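Local coordinates for protein glutamine cyclotransferase (PDB 6QRO) that probably cyclises N-terminal glutamine of peptides to pyroglutamate as a zinc-containing, mammalian-like type II glutaminyl cyclase of the M28 peptidase family, at residues Leu143-Ala146 and Arg147-Ala151; Glu307-Leu310 and Asn311-Asn315. All coordinates share one frame; numbering follows the deposited sequence.

Interaction 1: Leu143-Ala146 and Arg147-Ala151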
ATOM      1  N   LEU A 143       7.754   3.094   5.234  1.00 12.46           N
ATOM      2  CA  LEU A 143       9.201   3.122   5.416  1.00 14.54           C
ATOM      3  C   LEU A 143       9.615   4.067   6.538  1.00 14.31           C
ATOM      4  O   LEU A 143      10.522   3.754   7.322  1.00 15.25           O
ATOM      5  CB  LEU A 143       9.867   3.533   4.104  1.00 11.00           C
ATOM      6  CG  LEU A 143       9.999   2.418   3.073  1.00 14.68           C
ATOM      7  CD1 LEU A 143      10.565   2.938   1.747  1.00 11.79           C
ATOM      8  CD2 LEU A 143      10.929   1.387   3.674  1.00 12.49           C
ATOM      9  N   GLU A 144       8.982   5.238   6.615  1.00 14.67           N
ATOM     10  CA  GLU A 144       9.238   6.164   7.715  1.00 15.16           C
ATOM     11  C   GLU A 144       8.684   5.619   9.038  1.00 15.30           C
ATOM     12  O   GLU A 144       9.300   5.795  10.096  1.00 14.58           O
ATOM     13  CB  GLU A 144       8.644   7.533   7.358  1.00 15.87           C
ATOM     14  CG  GLU A 144       8.658   8.593   8.442  1.00 16.22           C
ATOM     15  CD  GLU A 144      10.067   8.911   8.929  1.00 17.73           C
ATOM     16  OE1 GLU A 144      10.190   9.511  10.016  1.00 20.11           O
ATOM     17  OE2 GLU A 144      11.047   8.583   8.220  1.00 14.99           O
ATOM     18  N   ILE A 145       7.522   4.953   9.001  1.00 13.53           N
ATOM     19  CA  ILE A 145       7.011   4.273  10.195  1.00 12.70           C
ATOM     20  C   ILE A 145       8.047   3.302  10.745  1.00 15.76           C
ATOM     21  O   ILE A 145       8.272   3.233  11.958  1.00 19.94           O
ATOM     22  CB  ILE A 145       5.681   3.561   9.905  1.00 12.21           C
ATOM     23  CG1 ILE A 145       4.608   4.579   9.522  1.00 13.24           C
ATOM     24  CG2 ILE A 145       5.252   2.700  11.100  1.00 10.42           C
ATOM     25  CD1 ILE A 145       3.209   4.059   9.653  1.00 14.68           C
ATOM     26  N   ALA A 146       8.667   2.510   9.869  1.00 12.63           N
ATOM     27  CA  ALA A 146       9.709   1.591  10.316  1.00 16.47           C
ATOM     28  C   ALA A 146      10.825   2.343  11.021  1.00 16.65           C
ATOM     29  O   ALA A 146      11.357   1.885  12.040  1.00 14.24           O
ATOM     30  CB  ALA A 146      10.260   0.810   9.121  1.00 15.57           C
ATOM     31  N   ARG A 147      11.190   3.505  10.487  1.00 16.77           N
ATOM     32  CA  ARG A 147      12.204   4.332  11.117  1.00 19.10           C
ATOM     33  C   ARG A 147      11.740   4.780  12.500  1.00 16.50           C
ATOM     34  O   ARG A 147      12.465   4.637  13.488  1.00 14.97           O
ATOM     35  CB  ARG A 147      12.510   5.521  10.213  1.00 19.34           C
ATOM     36  CG  ARG A 147      13.973   5.825  10.109  1.00 22.93           C
ATOM     37  CD  ARG A 147      14.214   6.762   8.952  1.00 22.27           C
ATOM     38  NE  ARG A 147      13.443   7.969   9.154  1.00 19.03           N
ATOM     39  CZ  ARG A 147      13.909   9.048   9.757  1.00 19.62           C
ATOM     40  NH1 ARG A 147      15.159   9.061  10.200  1.00 22.38           N
ATOM     41  NH2 ARG A 147      13.120  10.106   9.914  1.00 19.78           N
ATOM     42  N   GLN A 148      10.505   5.272  12.588  1.00 16.34           N
ATOM     43  CA  GLN A 148       9.985   5.769  13.858  1.00 19.18           C
ATOM     44  C   GLN A 148       9.855   4.670  14.908  1.00 19.04           C
ATOM     45  O   GLN A 148      10.122   4.909  16.090  1.00 22.89           O
ATOM     46  CB  GLN A 148       8.641   6.465  13.645  1.00 15.26           C
ATOM     47  CG  GLN A 148       8.729   7.644  12.704  1.00 18.72           C
ATOM     48  CD  GLN A 148       9.827   8.627  13.091  1.00 20.45           C
ATOM     49  OE1 GLN A 148      10.101   8.846  14.268  1.00 19.34           O
ATOM     50  NE2 GLN A 148      10.471   9.209  12.092  1.00 18.05           N
ATOM     51  N   ILE A 149       9.429   3.469  14.523  1.00 14.85           N
ATOM     52  CA  ILE A 149       9.237   2.470  15.567  1.00 17.94           C
ATOM     53  C   ILE A 149      10.545   1.809  15.989  1.00 19.32           C
ATOM     54  O   ILE A 149      10.618   1.269  17.099  1.00 19.71           O
ATOM     55  CB  ILE A 149       8.140   1.471  15.154  1.00 21.49           C
ATOM     56  CG1 ILE A 149       8.500   0.698  13.893  1.00 21.10           C
ATOM     57  CG2 ILE A 149       6.800   2.189  15.007  1.00 19.51           C
ATOM     58  CD1 ILE A 149       7.308  -0.063  13.326  1.00 16.59           C
ATOM     59  N   GLN A 150      11.609   1.909  15.187  1.00 20.18           N
ATOM     60  CA  GLN A 150      12.931   1.539  15.689  1.00 18.67           C
ATOM     61  C   GLN A 150      13.433   2.541  16.726  1.00 23.33           C
ATOM     62  O   GLN A 150      14.108   2.156  17.693  1.00 20.11           O
ATOM     63  CB  GLN A 150      13.931   1.417  14.544  1.00 15.43           C
ATOM     64  CG  GLN A 150      15.291   0.925  15.009  1.00 14.89           C
ATOM     65  CD  GLN A 150      16.374   1.152  13.991  1.00 16.43           C
ATOM     66  OE1 GLN A 150      16.270   2.035  13.139  1.00 20.82           O
ATOM     67  NE2 GLN A 150      17.426   0.352  14.066  1.00 16.74           N
ATOM     68  N   ALA A 151      13.113   3.830  16.543  1.00 19.56           N
ATOM     69  CA  ALA A 151      13.590   4.873  17.446  1.00 19.32           C
ATOM     70  C   ALA A 151      12.811   4.885  18.761  1.00 22.46           C
ATOM     71  O   ALA A 151      13.368   5.232  19.810  1.00 27.43           O
ATOM     72  CB  ALA A 151      13.497   6.234  16.758  1.00 19.17           C
TER
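E144 and R147 form a salt bridge between side chains three residues apart on one helix. The shortest bond runs from R147 NE to E144 OE2, at 2.6 Å. It is fairly straight, with an N-H...O angle of 160°. OE2 is met from its syn side, somewhat out of the carboxylate plane, and itself lies close to the guanidinium plane of R147. R147 NH2 also makes a weak bond to E144 OE2, 3.1 Å away. The two flat groups are turned 44° against each other, so they do not meet as a coplanar pair. E144 starts with CG anti to the backbone N (chi1 173°) and then bends at chi2, which carries the carboxylate forward along the helix to R147. OE2 also bonds S33 OG. With R147 NE and S33 OG both on OE2, the buried carboxylate is probably favoured in its charged form.

Four i to i+4 backbone bonds join the two segments. Two of them are Q148 N to E144 O, 2.8 Å, and I149 N to I145 O, also 2.8 Å. On another side of the helix, I145 and I149 pack one turn apart, with I145 CG2 4.1 Å from I149 CD1. I149 CG1 lies 3.2 Å from I145 O.

This is the C-terminal end of helix 132-151, away from the zinc site. Helix 31-43 covers it at L143 and R147. F96 of strand 86-96 touches A146 and I149. Helix 299-314 packs against I145, Q148 and I149.

Interaction 2: Glu307-Leu310 and Asn311-Asn315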
ATOM      1  N   GLU A 307       1.100  10.685  10.561  1.00 13.36           N
ATOM      2  CA  GLU A 307       0.794  11.078  11.935  1.00 16.96           C
ATOM      3  C   GLU A 307      -0.364  10.265  12.509  1.00 18.74           C
ATOM      4  O   GLU A 307      -0.321   9.847  13.672  1.00 14.75           O
ATOM      5  CB  GLU A 307       0.436  12.564  11.962  1.00 15.59           C
ATOM      6  CG  GLU A 307       1.590  13.531  11.699  1.00 18.60           C
ATOM      7  CD  GLU A 307       2.450  13.784  12.929  1.00 21.49           C
ATOM      8  OE1 GLU A 307       2.035  13.377  14.035  1.00 24.94           O
ATOM      9  OE2 GLU A 307       3.533  14.390  12.788  1.00 18.32           O
ATOM     10  N   THR A 308      -1.394  10.003  11.693  1.00 16.45           N
ATOM     11  CA  THR A 308      -2.571   9.289  12.183  1.00 16.99           C
ATOM     12  C   THR A 308      -2.249   7.851  12.571  1.00 15.71           C
ATOM     13  O   THR A 308      -2.618   7.389  13.655  1.00 16.26           O
ATOM     14  CB  THR A 308      -3.683   9.330  11.135  1.00 16.52           C
ATOM     15  OG1 THR A 308      -4.038  10.689  10.884  1.00 16.52           O
ATOM     16  CG2 THR A 308      -4.905   8.598  11.641  1.00 17.58           C
ATOM     17  N   ILE A 309      -1.562   7.125  11.697  1.00 19.20           N
ATOM     18  CA  ILE A 309      -1.252   5.727  11.974  1.00 19.33           C
ATOM     19  C   ILE A 309      -0.282   5.597  13.149  1.00 18.18           C
ATOM     20  O   ILE A 309      -0.426   4.710  13.998  1.00 16.45           O
ATOM     21  CB  ILE A 309      -0.733   5.074  10.687  1.00 22.17           C
ATOM     22  CG1 ILE A 309      -1.836   5.160   9.638  1.00 14.43           C
ATOM     23  CG2 ILE A 309      -0.314   3.621  10.940  1.00 20.18           C
ATOM     24  CD1 ILE A 309      -1.412   4.735   8.307  1.00 19.24           C
ATOM     25  N   LEU A 310       0.729   6.458  13.205  1.00 17.57           N
ATOM     26  CA  LEU A 310       1.643   6.449  14.343  1.00 19.16           C
ATOM     27  C   LEU A 310       0.891   6.653  15.660  1.00 17.62           C
ATOM     28  O   LEU A 310       1.213   6.026  16.673  1.00 20.68           O
ATOM     29  CB  LEU A 310       2.725   7.506  14.140  1.00 17.79           C
ATOM     30  CG  LEU A 310       3.820   7.044  13.171  1.00 18.90           C
ATOM     31  CD1 LEU A 310       4.905   8.079  13.098  1.00 22.38           C
ATOM     32  CD2 LEU A 310       4.402   5.699  13.595  1.00 14.75           C
ATOM     33  N   ASN A 311      -0.086   7.558  15.675  1.00 15.54           N
ATOM     34  CA  ASN A 311      -0.887   7.773  16.875  1.00 15.03           C
ATOM     35  C   ASN A 311      -1.654   6.514  17.284  1.00 19.87           C
ATOM     36  O   ASN A 311      -1.637   6.124  18.459  1.00 16.26           O
ATOM     37  CB  ASN A 311      -1.847   8.942  16.629  1.00 17.70           C
ATOM     38  CG  ASN A 311      -2.624   9.339  17.871  1.00 22.02           C
ATOM     39  OD1 ASN A 311      -2.213  10.231  18.615  1.00 17.53           O
ATOM     40  ND2 ASN A 311      -3.760   8.675  18.099  1.00 17.21           N
ATOM     41  N   VAL A 312      -2.311   5.845  16.317  1.00 20.48           N
ATOM     42  CA  VAL A 312      -3.161   4.696  16.643  1.00 18.17           C
ATOM     43  C   VAL A 312      -2.327   3.497  17.098  1.00 19.76           C
ATOM     44  O   VAL A 312      -2.716   2.782  18.032  1.00 17.08           O
ATOM     45  CB  VAL A 312      -4.105   4.331  15.469  1.00 21.62           C
ATOM     46  CG1 VAL A 312      -4.898   5.539  14.994  1.00 20.37           C
ATOM     47  CG2 VAL A 312      -3.385   3.685  14.300  1.00 23.52           C
ATOM     48  N   ILE A 313      -1.186   3.239  16.450  1.00 20.89           N
ATOM     49  CA  ILE A 313      -0.441   2.029  16.788  1.00 15.60           C
ATOM     50  C   ILE A 313       0.197   2.164  18.161  1.00 16.28           C
ATOM     51  O   ILE A 313       0.285   1.187  18.909  1.00 17.49           O
ATOM     52  CB  ILE A 313       0.594   1.670  15.708  1.00 15.31           C
ATOM     53  CG1 ILE A 313       1.536   2.842  15.430  1.00 17.16           C
ATOM     54  CG2 ILE A 313      -0.113   1.122  14.445  1.00 15.44           C
ATOM     55  CD1 ILE A 313       2.840   2.434  14.785  1.00 20.33           C
ATOM     56  N   TYR A 314       0.688   3.361  18.503  1.00 18.91           N
ATOM     57  CA  TYR A 314       1.274   3.568  19.822  1.00 17.90           C
ATOM     58  C   TYR A 314       0.198   3.619  20.894  1.00 19.10           C
ATOM     59  O   TYR A 314       0.505   3.485  22.085  1.00 18.49           O
ATOM     60  CB  TYR A 314       2.108   4.846  19.845  1.00 16.12           C
ATOM     61  CG  TYR A 314       3.473   4.647  19.257  1.00 15.75           C
ATOM     62  CD1 TYR A 314       4.479   4.029  19.985  1.00 17.74           C
ATOM     63  CD2 TYR A 314       3.756   5.056  17.966  1.00 19.05           C
ATOM     64  CE1 TYR A 314       5.741   3.839  19.443  1.00 20.02           C
ATOM     65  CE2 TYR A 314       5.010   4.867  17.407  1.00 19.91           C
ATOM     66  CZ  TYR A 314       6.000   4.258  18.148  1.00 21.40           C
ATOM     67  OH  TYR A 314       7.250   4.079  17.590  1.00 19.34           O
ATOM     68  N   ASN A 315      -1.049   3.832  20.495  1.00 20.51           N
ATOM     69  CA  ASN A 315      -2.180   3.791  21.405  1.00 18.61           C
ATOM     70  C   ASN A 315      -2.825   2.418  21.470  1.00 19.42           C
ATOM     71  O   ASN A 315      -3.843   2.262  22.151  1.00 22.83           O
ATOM     72  CB  ASN A 315      -3.198   4.869  21.028  1.00 19.28           C
ATOM     73  CG  ASN A 315      -2.800   6.237  21.564  1.00 23.59           C
ATOM     74  OD1 ASN A 315      -3.139   6.585  22.700  1.00 22.33           O
ATOM     75  ND2 ASN A 315      -2.039   7.000  20.772  1.00 18.94           N
TER
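L310 and Y314 lie side by side, one helical turn apart, and point the same way. In Y314, CB is the first atom to meet the preceding turn, 3.5 Å from L310 O. The side chain leaves with CG anti to its own carbonyl carbon (chi1 -81°), and this lays one ring edge along that turn. Y314 CD2 is the closest ring atom to L310 O, at 3.0 Å. The oxygen lies in the ring plane, so it meets the edge and not a face. The same oxygen accepts the backbone N-H of Y314, with L310 O to Y314 N at 3.3 Å. Next along the edge, Y314 CE2 touches the CD2 methyl of L310 at 3.9 Å. The hydroxyl at the tip reaches helix 132-151, and the ring also makes a cation-pi contact with K152.

The CD2 methyl of L310 has a second neighbour, I313 CD1, 3.8 Å away. The I313 side chain is placed by chi1 55°, with CG1 between the backbone N and the carbonyl carbon. I313 CG1 then lies 3.1 Å from I309 O. The CG2 methyls of I309 and I313 are further apart, at 4.3 Å.

Just beyond, the side chain of N315 turns back. N315 ND2 donates a short, nearly straight bond to N311 O (2.5 Å, 171°).

The contact lies in the C-terminal part of helix 299-314. Helix 132-151 covers I309, L310 and Y314. Helix 227-239 packs through A236 and A237 against T308, N311 and V312. Helix 299-314 is thus held between these two helices.

Both interactions lie toward the C-terminal ends of helices that pack on each other. Their centres are about 12 Å apart. They meet directly: I145 CD1 touches I309 CG2 at 3.8 Å, and Y314 OH approaches I149 CG2 at 3.2 Å. Both are largely buried. In interaction 1, E144 is buried and R147 partly exposed; their salt bridge faces helix 31-43 and the N-terminal segment, while A146 and I149 meet strand 86-96. In interaction 2, I309, L310 and I313 are buried and Y314 partly exposed; side-chain contacts are apolar or aromatic, and a side-chain amide bonds the backbone. Residues 143-151 touch the sheet, while 307-315 is flanked by helices 132-151 and 227-239.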